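Local coordinates for protein TetR family transcriptional regulator (Streptomyces coelicolor, PDB 6SRN) that binds a small furan hormone and, as a TetR-family regulator, probably controls transcription of antibiotic-production genes by binding DNA, at residues A37-F42 with D120-A125; R48-K53 with P71-L76; Q163-V168 with F209-A214. All blocks are in the same frame, centred on the assembly; numbering follows the deposited sequence.

Contact 1 (A37-F42 with D120-A125)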
ATOM      1  N   ALA A  37      23.644   9.012  -0.706  1.00  9.43           N
ATOM      2  CA  ALA A  37      23.248  10.413  -0.817  1.00  9.41           C
ATOM      3  C   ALA A  37      22.006  10.606  -1.658  1.00  8.92           C
ATOM      4  O   ALA A  37      21.111  11.356  -1.267  1.00  9.12           O
ATOM      5  CB  ALA A  37      24.395  11.251  -1.374  1.00  9.34           C
ATOM      6  N   ALA A  38      21.945   9.902  -2.782  1.00  9.03           N
ATOM      7  CA  ALA A  38      20.775   9.960  -3.616  1.00  8.89           C
ATOM      8  C   ALA A  38      19.543   9.472  -2.850  1.00  8.86           C
ATOM      9  O   ALA A  38      18.467  10.033  -2.973  1.00  9.59           O
ATOM     10  CB  ALA A  38      20.973   9.131  -4.857  1.00  9.34           C
ATOM     11  N   SER A  39      19.733   8.433  -2.083  1.00  8.61           N
ATOM     12  CA  SER A  39      18.621   7.848  -1.316  1.00  8.94           C
ATOM     13  C   SER A  39      18.098   8.833  -0.313  1.00  9.02           C
ATOM     14  O   SER A  39      16.897   8.948  -0.107  1.00  9.34           O
ATOM     15  CB  SER A  39      19.058   6.568  -0.643  1.00  9.10           C
ATOM     16  OG  SER A  39      19.274   5.553  -1.631  1.00 10.36           O
ATOM     17  N   GLU A  40      19.005   9.490   0.397  1.00  8.89           N
ATOM     18  CA  GLU A  40      18.599  10.474   1.376  1.00 10.05           C
ATOM     19  C   GLU A  40      17.737  11.529   0.708  1.00  9.44           C
ATOM     20  O   GLU A  40      16.701  11.909   1.254  1.00 10.61           O
ATOM     21  CB  GLU A  40      19.831  11.111   2.044  1.00 11.49           C
ATOM     22  CG  GLU A  40      20.576  10.143   2.970  1.00 14.13           C
ATOM     23  CD  GLU A  40      21.989  10.581   3.351  1.00 17.67           C
ATOM     24  OE1 GLU A  40      22.372  11.714   3.018  1.00 19.57           O
ATOM     25  OE2 GLU A  40      22.714   9.788   4.013  1.00 20.56           O
ATOM     26  N   ILE A  41      18.162  12.023  -0.441  1.00  9.82           N
ATOM     27  CA  ILE A  41      17.424  13.093  -1.128  1.00  9.94           C
ATOM     28  C   ILE A  41      16.083  12.618  -1.716  1.00 10.01           C
ATOM     29  O   ILE A  41      15.063  13.297  -1.613  1.00  9.43           O
ATOM     30  CB  ILE A  41      18.345  13.789  -2.162  1.00 10.78           C
ATOM     31  CG1 ILE A  41      19.416  14.541  -1.384  1.00 11.95           C
ATOM     32  CG2 ILE A  41      17.550  14.717  -3.086  1.00 11.23           C
ATOM     33  CD1 ILE A  41      20.566  15.005  -2.189  1.00 13.04           C
ATOM     34  N   PHE A  42      16.098  11.452  -2.329  1.00  9.19           N
ATOM     35  CA  PHE A  42      14.844  10.919  -2.860  1.00  8.91           C
ATOM     36  C   PHE A  42      13.857  10.648  -1.729  1.00  8.73           C
ATOM     37  O   PHE A  42      12.658  10.864  -1.883  1.00  9.48           O
ATOM     38  CB  PHE A  42      15.043   9.619  -3.626  1.00  9.01           C
ATOM     39  CG  PHE A  42      15.669   9.751  -5.003  1.00  8.66           C
ATOM     40  CD1 PHE A  42      15.227  10.667  -5.937  1.00  8.64           C
ATOM     41  CD2 PHE A  42      16.648   8.832  -5.384  1.00  8.77           C
ATOM     42  CE1 PHE A  42      15.795  10.690  -7.212  1.00  8.63           C
ATOM     43  CE2 PHE A  42      17.206   8.825  -6.658  1.00  8.87           C
ATOM     44  CZ  PHE A  42      16.790   9.778  -7.540  1.00  8.93           C
ATOM     45  N   ASP A 120      16.590   2.995   7.199  1.00  7.77           N
ATOM     46  CA  ASP A 120      17.602   2.989   6.143  1.00  8.49           C
ATOM     47  C   ASP A 120      17.137   3.833   4.956  1.00  7.92           C
ATOM     48  O   ASP A 120      16.134   3.529   4.341  1.00  7.34           O
ATOM     49  CB  ASP A 120      17.889   1.548   5.686  1.00  9.92           C
ATOM     50  CG  ASP A 120      19.054   1.463   4.762  1.00 13.54           C
ATOM     51  OD1 ASP A 120      19.282   2.407   3.974  1.00 17.75           O
ATOM     52  OD2 ASP A 120      19.743   0.395   4.784  1.00 18.25           O
ATOM     53  N   PRO A 121      17.867   4.916   4.636  1.00  7.59           N
ATOM     54  CA  PRO A 121      17.450   5.726   3.533  1.00  7.78           C
ATOM     55  C   PRO A 121      17.260   4.994   2.210  1.00  7.30           C
ATOM     56  O   PRO A 121      16.413   5.417   1.397  1.00  6.77           O
ATOM     57  CB  PRO A 121      18.563   6.745   3.403  1.00  8.44           C
ATOM     58  CG  PRO A 121      19.129   6.889   4.778  1.00  8.79           C
ATOM     59  CD  PRO A 121      19.050   5.497   5.326  1.00  8.19           C
ATOM     60  N   VAL A 122      18.076   3.988   1.921  1.00  7.12           N
ATOM     61  CA  VAL A 122      17.911   3.284   0.631  1.00  7.21           C
ATOM     62  C   VAL A 122      16.527   2.610   0.559  1.00  6.92           C
ATOM     63  O   VAL A 122      15.886   2.593  -0.499  1.00  7.07           O
ATOM     64  CB  VAL A 122      19.053   2.287   0.379  1.00  7.92           C
ATOM     65  CG1 VAL A 122      18.813   1.493  -0.904  1.00  8.31           C
ATOM     66  CG2 VAL A 122      20.367   3.036   0.317  1.00  8.92           C
ATOM     67  N   MET A 123      16.091   2.022   1.679  1.00  7.37           N
ATOM     68  CA  MET A 123      14.765   1.413   1.708  1.00  7.31           C
ATOM     69  C   MET A 123      13.677   2.460   1.627  1.00  6.77           C
ATOM     70  O   MET A 123      12.681   2.244   0.915  1.00  7.28           O
ATOM     71  CB  MET A 123      14.618   0.577   2.972  1.00  8.20           C
ATOM     72  CG  MET A 123      15.585  -0.595   3.081  1.00  9.12           C
ATOM     73  SD  MET A 123      15.200  -1.909   1.879  1.00 10.70           S
ATOM     74  CE  MET A 123      13.770  -2.504   2.618  1.00 10.73           C
ATOM     75  N   GLN A 124      13.835   3.551   2.344  1.00  6.59           N
ATOM     76  CA  GLN A 124      12.817   4.569   2.329  1.00  6.61           C
ATOM     77  C   GLN A 124      12.689   5.168   0.915  1.00  6.57           C
ATOM     78  O   GLN A 124      11.608   5.443   0.421  1.00  6.92           O
ATOM     79  CB  GLN A 124      13.149   5.652   3.333  1.00  7.28           C
ATOM     80  CG  GLN A 124      13.189   5.107   4.769  1.00  8.02           C
ATOM     81  CD  GLN A 124      13.847   6.008   5.765  1.00  8.97           C
ATOM     82  OE1 GLN A 124      14.405   7.043   5.436  1.00 11.38           O
ATOM     83  NE2 GLN A 124      13.763   5.622   7.017  1.00 10.02           N
ATOM     84  N   ALA A 125      13.821   5.381   0.269  1.00  5.99           N
ATOM     85  CA  ALA A 125      13.848   5.914  -1.075  1.00  6.13           C
ATOM     86  C   ALA A 125      13.272   4.937  -2.077  1.00  6.71           C
ATOM     87  O   ALA A 125      12.514   5.307  -2.964  1.00  7.57           O
ATOM     88  CB  ALA A 125      15.255   6.287  -1.466  1.00  6.04           C
TER
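Pro-121 O, which accepts from Ala-125 N at 2.8 Å within its own helix, is also met across the contact by Ser-39 CB at 3.5 Å. With OG anti to the carbonyl carbon (chi1 -69°), the serine hydroxyl lies against Val-122 CG2 at 3.4 Å, while its hydrogen bond goes to the carbonyl O of Leu-35 one helical turn earlier. No hydrogen bond joins the two segments, and small side chains carry the contact. Ala-125 CB sits 3.4 Å from Ser-39 O and also meets Phe-42 CB, 4.0 Å away. The Glu-40 chain runs beside the Pro-121 ring in the same direction: its methylene CG brushes the ring at CB and CG, while its carboxylate forms a salt bridge with Arg-58. Just before helix 121-131, Asp-120 is the N-cap, its OD1 accepting from Val-122 N at 2.9 Å; OD2 is held by Arg-87 in a salt bridge. The short helical segments approach to 7.8 Å between axes at 48°, joining the first helix of the DNA-binding domain to the ligand-binding domain. Helix 73-86 packs beside this junction through Val-80, which touches both Ser-39 and Ala-125, whereas Ala-37 and Ile-41 pack on helix 52-59.

Contact 2 (R48-K53 with P71-L76)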
ATOM      1  N   ARG A  48      10.622  14.033  -8.280  1.00 12.91           N
ATOM      2  CA  ARG A  48      10.492  15.378  -8.880  1.00 15.83           C
ATOM      3  C   ARG A  48      11.398  16.395  -8.202  1.00 14.80           C
ATOM      4  O   ARG A  48      12.107  17.144  -8.881  1.00 16.14           O
ATOM      5  CB  ARG A  48       9.030  15.868  -8.827  1.00 19.00           C
ATOM      6  CG  ARG A  48       8.241  15.663 -10.117  1.00 22.85           C
ATOM      7  CD  ARG A  48       6.909  16.416 -10.114  1.00 24.88           C
ATOM      8  NE  ARG A  48       7.052  17.817 -10.513  1.00 28.04           N
ATOM      9  CZ  ARG A  48       6.051  18.697 -10.623  1.00 31.43           C
ATOM     10  NH1 ARG A  48       4.796  18.346 -10.354  1.00 32.77           N
ATOM     11  NH2 ARG A  48       6.309  19.947 -11.007  1.00 33.79           N
ATOM     12  N   GLY A  49      11.375  16.414  -6.874  1.00 15.34           N
ATOM     13  CA  GLY A  49      12.123  17.392  -6.085  1.00 14.98           C
ATOM     14  C   GLY A  49      13.605  17.127  -5.930  1.00 14.84           C
ATOM     15  O   GLY A  49      14.374  18.009  -5.563  1.00 15.69           O
ATOM     16  N   ALA A  50      14.020  15.907  -6.218  1.00 13.31           N
ATOM     17  CA  ALA A  50      15.425  15.560  -6.182  1.00 12.43           C
ATOM     18  C   ALA A  50      16.088  16.096  -7.461  1.00 12.30           C
ATOM     19  O   ALA A  50      15.443  16.205  -8.494  1.00 12.27           O
ATOM     20  CB  ALA A  50      15.579  14.048  -6.125  1.00 12.94           C
ATOM     21  N   SER A  51      17.365  16.398  -7.389  1.00 12.43           N
ATOM     22  CA  SER A  51      18.143  16.694  -8.614  1.00 12.66           C
ATOM     23  C   SER A  51      19.516  16.061  -8.510  1.00 13.08           C
ATOM     24  O   SER A  51      20.060  15.910  -7.399  1.00 13.43           O
ATOM     25  CB  SER A  51      18.288  18.211  -8.860  1.00 14.02           C
ATOM     26  OG  SER A  51      19.088  18.827  -7.853  1.00 14.44           O
ATOM     27  N   VAL A  52      20.116  15.772  -9.660  1.00 13.73           N
ATOM     28  CA  VAL A  52      21.493  15.300  -9.685  1.00 13.81           C
ATOM     29  C   VAL A  52      22.434  16.369  -9.126  1.00 14.73           C
ATOM     30  O   VAL A  52      23.374  16.046  -8.394  1.00 13.38           O
ATOM     31  CB  VAL A  52      21.932  14.830 -11.078  1.00 15.07           C
ATOM     32  CG1 VAL A  52      23.382  14.399 -11.066  1.00 15.72           C
ATOM     33  CG2 VAL A  52      21.079  13.647 -11.514  1.00 14.34           C
ATOM     34  N   LYS A  53      22.130  17.623  -9.389  1.00 15.29           N
ATOM     35  CA  LYS A  53      22.931  18.706  -8.818  1.00 16.78           C
ATOM     36  C   LYS A  53      22.999  18.594  -7.301  1.00 15.90           C
ATOM     37  O   LYS A  53      24.060  18.751  -6.700  1.00 16.30           O
ATOM     38  CB  LYS A  53      22.359  20.065  -9.217  1.00 19.56           C
ATOM     39  CG  LYS A  53      23.054  21.254  -8.580  1.00 22.54           C
ATOM     40  CD  LYS A  53      22.388  22.570  -8.947  1.00 25.28           C
ATOM     41  CE  LYS A  53      22.911  23.685  -8.063  1.00 27.57           C
ATOM     42  NZ  LYS A  53      22.438  25.031  -8.494  1.00 30.10           N
ATOM     43  N   PRO A  71      24.235   7.945 -15.493  1.00 12.12           N
ATOM     44  CA  PRO A  71      24.161   8.974 -16.540  1.00 12.78           C
ATOM     45  C   PRO A  71      22.942   9.891 -16.535  1.00 10.83           C
ATOM     46  O   PRO A  71      22.935  10.879 -17.255  1.00 11.20           O
ATOM     47  CB  PRO A  71      24.224   8.162 -17.852  1.00 13.56           C
ATOM     48  CG  PRO A  71      23.969   6.766 -17.490  1.00 13.71           C
ATOM     49  CD  PRO A  71      24.329   6.573 -16.044  1.00 12.79           C
ATOM     50  N   SER A  72      21.918   9.591 -15.765  1.00 10.01           N
ATOM     51  CA  SER A  72      20.769  10.444 -15.645  1.00 10.12           C
ATOM     52  C   SER A  72      20.125  10.254 -14.298  1.00  9.69           C
ATOM     53  O   SER A  72      20.352   9.272 -13.599  1.00 10.22           O
ATOM     54  CB  SER A  72      19.754  10.076 -16.717  1.00 10.62           C
ATOM     55  OG  SER A  72      19.361   8.704 -16.490  1.00 12.48           O
ATOM     56  N   LYS A  73      19.248  11.181 -13.965  1.00 10.09           N
ATOM     57  CA  LYS A  73      18.430  11.046 -12.772  1.00 10.12           C
ATOM     58  C   LYS A  73      17.595   9.769 -12.790  1.00  9.47           C
ATOM     59  O   LYS A  73      17.427   9.102 -11.782  1.00  9.42           O
ATOM     60  CB  LYS A  73      17.563  12.273 -12.655  1.00 11.59           C
ATOM     61  CG  LYS A  73      16.797  12.393 -11.399  1.00 12.37           C
ATOM     62  CD  LYS A  73      15.967  13.659 -11.560  1.00 13.65           C
ATOM     63  CE  LYS A  73      14.907  13.743 -10.558  1.00 14.38           C
ATOM     64  NZ  LYS A  73      14.184  15.031 -10.716  1.00 12.93           N
ATOM     65  N   GLU A  74      17.137   9.375 -13.979  1.00  9.41           N
ATOM     66  CA  GLU A  74      16.381   8.157 -14.123  1.00  9.84           C
ATOM     67  C   GLU A  74      17.171   6.917 -13.727  1.00  9.31           C
ATOM     68  O   GLU A  74      16.703   6.077 -12.973  1.00  8.21           O
ATOM     69  CB  GLU A  74      15.931   8.004 -15.583  1.00 10.75           C
ATOM     70  CG  GLU A  74      14.906   9.008 -16.058  1.00 12.05           C
ATOM     71  CD  GLU A  74      15.418  10.373 -16.619  1.00 13.72           C
ATOM     72  OE1 GLU A  74      16.529  10.838 -16.311  1.00 15.13           O
ATOM     73  OE2 GLU A  74      14.643  11.029 -17.354  1.00 17.52           O
ATOM     74  N   SER A  75      18.402   6.810 -14.244  1.00  9.56           N
ATOM     75  CA  SER A  75      19.261   5.662 -13.951  1.00 10.63           C
ATOM     76  C   SER A  75      19.643   5.671 -12.473  1.00  9.83           C
ATOM     77  O   SER A  75      19.828   4.634 -11.871  1.00  8.68           O
ATOM     78  CB  SER A  75      20.483   5.673 -14.888  1.00 12.36           C
ATOM     79  OG  SER A  75      21.320   6.735 -14.578  1.00 14.38           O
ATOM     80  N   LEU A  76      19.739   6.832 -11.857  1.00  9.38           N
ATOM     81  CA  LEU A  76      20.022   6.909 -10.427  1.00  9.76           C
ATOM     82  C   LEU A  76      18.848   6.370  -9.606  1.00  9.01           C
ATOM     83  O   LEU A  76      19.029   5.545  -8.726  1.00  8.35           O
ATOM     84  CB  LEU A  76      20.360   8.380 -10.091  1.00 10.86           C
ATOM     85  CG  LEU A  76      20.757   8.708  -8.661  1.00 11.94           C
ATOM     86  CD1 LEU A  76      21.993   7.971  -8.169  1.00 12.77           C
ATOM     87  CD2 LEU A  76      20.958  10.222  -8.534  1.00 12.24           C
TER
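Arg-48 turns its carbonyl O to within 3.5 Å of Lys-73 NZ, while its guanidinium NH1 lies close to the like-charged NH1 of Arg-48 in the second subunit. Two residues on, Ala-50 O receives the hydrogen bond that crosses the contact, from Lys-73 NZ at 2.8 Å. The ammonium approaches tilted 29° from the carbonyl plane. Lys-73 gets there because CG is anti to the backbone N (chi1 -172°) and the chain beyond it is fully extended; CE also nears Ala-50 O, at 3.3 Å. Tyr-47 adds a cation-pi interaction, so the ammonium has a ring and a carbonyl as partners, which would help to stabilise its charge. Ser-51 follows as N-cap of helix 52-59, its OG bonded to Asp-54 N, and opens the predicted helix-turn-helix motif. The contact thus joins the entrance of that DNA-binding element to helix 73-86, which follows it. Val-52, in the first turn of helix 52-59, sets CG2 3.9 Å from both CA and CB of Lys-73, and its side chain also packs on Val-66 and Tyr-67 of helix 63-69. Across the contact, Ser-72 is the N-cap of helix 73-86, with OG accepting from Ser-75 N at 3.1 Å and its carbonyl O gripped by Ser-75 OG and Leu-76 N.

Contact 3 (Q163-V168 with F209-A214)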
ATOM      1  N   GLN A 163       5.179 -27.711   8.408  1.00 13.20           N
ATOM      2  CA  GLN A 163       5.141 -26.559   9.291  1.00 14.74           C
ATOM      3  C   GLN A 163       3.948 -25.653   8.999  1.00 15.35           C
ATOM      4  O   GLN A 163       3.476 -24.874   9.845  1.00 15.11           O
ATOM      5  CB  GLN A 163       6.475 -25.812   9.098  1.00 15.83           C
ATOM      6  CG  GLN A 163       6.699 -24.693  10.069  1.00 18.03           C
ATOM      7  CD  GLN A 163       8.122 -24.156  10.046  1.00 16.75           C
ATOM      8  OE1 GLN A 163       8.802 -24.086   9.009  1.00 15.38           O
ATOM      9  NE2 GLN A 163       8.579 -23.774  11.214  1.00 18.06           N
ATOM     10  N   LEU A 164       3.476 -25.735   7.763  1.00 16.97           N
ATOM     11  CA  LEU A 164       2.475 -24.810   7.245  1.00 17.78           C
ATOM     12  C   LEU A 164       1.118 -25.502   7.375  1.00 20.10           C
ATOM     13  O   LEU A 164       0.985 -26.709   7.092  1.00 23.06           O
ATOM     14  CB  LEU A 164       2.841 -24.470   5.806  1.00 17.55           C
ATOM     15  CG  LEU A 164       2.512 -23.161   5.137  1.00 20.18           C
ATOM     16  CD1 LEU A 164       3.244 -22.036   5.856  1.00 21.20           C
ATOM     17  CD2 LEU A 164       2.916 -23.224   3.683  1.00 20.03           C
ATOM     18  N   ARG A 165       0.107 -24.796   7.870  1.00 19.42           N
ATOM     19  CA  ARG A 165      -1.251 -25.335   7.998  1.00 18.83           C
ATOM     20  C   ARG A 165      -1.756 -25.978   6.691  1.00 19.26           C
ATOM     21  O   ARG A 165      -1.516 -25.470   5.586  1.00 17.44           O
ATOM     22  CB  ARG A 165      -2.258 -24.272   8.510  1.00 19.61           C
ATOM     23  CG  ARG A 165      -3.740 -24.652   8.483  1.00 19.49           C
ATOM     24  CD  ARG A 165      -4.632 -23.651   9.223  1.00 18.80           C
ATOM     25  NE  ARG A 165      -4.541 -22.314   8.631  1.00 18.12           N
ATOM     26  CZ  ARG A 165      -5.372 -21.783   7.729  1.00 17.73           C
ATOM     27  NH1 ARG A 165      -6.421 -22.425   7.229  1.00 17.17           N
ATOM     28  NH2 ARG A 165      -5.144 -20.569   7.279  1.00 16.67           N
ATOM     29  N   ALA A 166      -2.460 -27.098   6.854  1.00 20.91           N
ATOM     30  CA  ALA A 166      -2.971 -27.868   5.735  1.00 21.31           C
ATOM     31  C   ALA A 166      -3.850 -27.014   4.867  1.00 18.58           C
ATOM     32  O   ALA A 166      -4.729 -26.274   5.347  1.00 17.37           O
ATOM     33  CB  ALA A 166      -3.745 -29.089   6.216  1.00 21.88           C
ATOM     34  N   GLY A 167      -3.583 -27.108   3.569  1.00 18.85           N
ATOM     35  CA  GLY A 167      -4.365 -26.417   2.577  1.00 18.11           C
ATOM     36  C   GLY A 167      -3.816 -25.058   2.198  1.00 16.52           C
ATOM     37  O   GLY A 167      -4.244 -24.492   1.193  1.00 16.24           O
ATOM     38  N   VAL A 168      -2.891 -24.512   3.004  1.00 15.20           N
ATOM     39  CA  VAL A 168      -2.289 -23.229   2.667  1.00 14.83           C
ATOM     40  C   VAL A 168      -1.333 -23.386   1.489  1.00 14.41           C
ATOM     41  O   VAL A 168      -0.442 -24.230   1.509  1.00 14.75           O
ATOM     42  CB  VAL A 168      -1.593 -22.617   3.902  1.00 14.29           C
ATOM     43  CG1 VAL A 168      -0.870 -21.327   3.533  1.00 14.81           C
ATOM     44  CG2 VAL A 168      -2.635 -22.358   4.990  1.00 15.37           C
ATOM     45  N   PHE A 209       0.874 -15.075  10.973  1.00  7.92           N
ATOM     46  CA  PHE A 209       1.611 -16.298  11.302  1.00  8.13           C
ATOM     47  C   PHE A 209       0.789 -17.277  12.130  1.00  8.03           C
ATOM     48  O   PHE A 209       0.987 -18.475  11.977  1.00  8.01           O
ATOM     49  CB  PHE A 209       2.971 -15.982  11.891  1.00  8.53           C
ATOM     50  CG  PHE A 209       3.928 -15.524  10.857  1.00  9.68           C
ATOM     51  CD1 PHE A 209       4.664 -16.426  10.087  1.00 10.78           C
ATOM     52  CD2 PHE A 209       3.999 -14.181  10.558  1.00 10.20           C
ATOM     53  CE1 PHE A 209       5.499 -15.964   9.067  1.00 11.99           C
ATOM     54  CE2 PHE A 209       4.845 -13.739   9.568  1.00 11.12           C
ATOM     55  CZ  PHE A 209       5.562 -14.618   8.812  1.00 11.91           C
ATOM     56  N   PHE A 210      -0.187 -16.793  12.884  1.00  7.71           N
ATOM     57  CA  PHE A 210      -1.142 -17.696  13.556  1.00  7.94           C
ATOM     58  C   PHE A 210      -1.883 -18.521  12.509  1.00  7.67           C
ATOM     59  O   PHE A 210      -2.079 -19.758  12.680  1.00  8.55           O
ATOM     60  CB  PHE A 210      -2.133 -16.946  14.419  1.00  8.57           C
ATOM     61  CG  PHE A 210      -3.100 -17.847  15.114  1.00 10.17           C
ATOM     62  CD1 PHE A 210      -4.287 -18.236  14.499  1.00 10.60           C
ATOM     63  CD2 PHE A 210      -2.804 -18.309  16.369  1.00 11.43           C
ATOM     64  CE1 PHE A 210      -5.173 -19.082  15.149  1.00 11.64           C
ATOM     65  CE2 PHE A 210      -3.672 -19.153  17.026  1.00 12.53           C
ATOM     66  CZ  PHE A 210      -4.845 -19.554  16.405  1.00 12.32           C
ATOM     67  N   ALA A 211      -2.224 -17.863  11.403  1.00  7.98           N
ATOM     68  CA  ALA A 211      -2.942 -18.509  10.297  1.00  8.54           C
ATOM     69  C   ALA A 211      -2.069 -19.402   9.417  1.00  9.10           C
ATOM     70  O   ALA A 211      -2.592 -20.266   8.709  1.00 10.90           O
ATOM     71  CB  ALA A 211      -3.622 -17.454   9.473  1.00  8.94           C
ATOM     72  N   LEU A 212      -0.752 -19.192   9.403  1.00  9.02           N
ATOM     73  CA  LEU A 212       0.158 -19.968   8.573  1.00 10.08           C
ATOM     74  C   LEU A 212       0.673 -21.199   9.290  1.00 11.47           C
ATOM     75  O   LEU A 212       0.979 -22.191   8.658  1.00 12.10           O
ATOM     76  CB  LEU A 212       1.364 -19.157   8.097  1.00 10.11           C
ATOM     77  CG  LEU A 212       0.969 -18.057   7.111  1.00 10.20           C
ATOM     78  CD1 LEU A 212       2.146 -17.133   6.957  1.00 10.19           C
ATOM     79  CD2 LEU A 212       0.557 -18.608   5.768  1.00 10.31           C
ATOM     80  N   ARG A 213       0.870 -21.107  10.591  1.00 12.51           N
ATOM     81  CA  ARG A 213       1.475 -22.251  11.321  1.00 14.82           C
ATOM     82  C   ARG A 213       0.552 -23.442  11.492  1.00 15.36           C
ATOM     83  O   ARG A 213      -0.597 -23.332  11.946  1.00 16.00           O
ATOM     84  CB  ARG A 213       1.879 -21.836  12.717  1.00 18.27           C
ATOM     85  CG  ARG A 213       3.068 -20.943  12.788  1.00 20.36           C
ATOM     86  CD  ARG A 213       3.517 -20.870  14.243  1.00 23.55           C
ATOM     87  NE  ARG A 213       2.367 -20.813  15.137  1.00 26.13           N
ATOM     88  CZ  ARG A 213       1.789 -19.693  15.563  1.00 27.33           C
ATOM     89  NH1 ARG A 213       2.253 -18.474  15.191  1.00 23.63           N
ATOM     90  NH2 ARG A 213       0.741 -19.806  16.378  1.00 29.25           N
ATOM     91  N   ALA A 214       1.069 -24.614  11.168  1.00 14.41           N
ATOM     92  CA  ALA A 214       0.402 -25.834  11.533  1.00 15.40           C
ATOM     93  C   ALA A 214       0.385 -25.912  13.057  1.00 17.62           C
ATOM     94  O   ALA A 214       1.397 -25.588  13.721  1.00 18.19           O
ATOM     95  CB  ALA A 214       1.143 -27.027  10.947  1.00 15.01           C
ATOM     96  OXT ALA A 214      -0.646 -26.264  13.614  1.00 18.93           O
TER
HETATM   97  O   HOH W   1       4.191 -24.610  12.497  1.00 35.79           O
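Arg-165 reaches the C-terminal end of helix 197-212, starting with CB, which lies 3.9 Å from Leu-212 O. CG is anti to the backbone N (chi1 171°), CD passes near Ala-211 O, and a bend at chi3 (60°) brings NE round. NE then donates to Ala-211 O at 2.8 Å, and NH2 reaches the same oxygen at 2.9 Å. This side-on, two-nitrogen grip keeps the acceptor in the guanidinium plane, although the two donors come from opposite faces of the carbonyl plane. Val-168 CG2 lies over one guanidinium face, 3.8 Å above the plane and offset toward its rim. At the tip, NH1 makes a salt bridge with Glu-206 of the second subunit, whose Phe-210 adds a cation-pi interaction.

The main chain reinforces this hold. Arg-165 N donates to Leu-212 O at 2.9 Å, and Ala-214 N donates almost straight (174°) to Gln-163 O at 2.8 Å, together making a single beta bridge between Leu-164 and Arg-213. A water donates to both Gln-163 O and the terminal Ala-214 O. The side chains of Val-168 and Leu-212 cross at about a right angle, CG1 of the valine 3.8 Å from CD2 of the leucine. Val-168 ends a type II turn in which Gly-167 has positive phi, where a CB would jam against Ala-166 O. The loop between helices 145-161 and 170-192 is thereby fastened to the chain terminus: Leu-212 also packs on Ala-173 and Leu-177 of helix 170-192, Leu-164 on Ala-158 of helix 145-161, and Gln-163 is bonded to Thr-101 and Leu-103 at the start of helix 102-119.

Contacts 1 and 2 share helix 31-49, and contact 2 is nested within the chain loop that contact 1 closes. Their centres are about 13 Å apart and they touch directly: Phe-42 CD1 packs 3.4 Å from Ala-50 CB, and Ala-38 CB 3.7 Å from Leu-76 CD1. Side-chain packing thus links the two contacts, one beside the predicted DNA-binding motif and the other at the domain junction, where the Ala-125 side chain is about 10 Å from the bound furan ligand. Contact 3 lies across the chain's centre, about 36 Å from contact 1 and about 45 Å from contact 2, centre to centre. Its Leu-212 side chain is about 13 Å from the ligand, and it borders the second subunit.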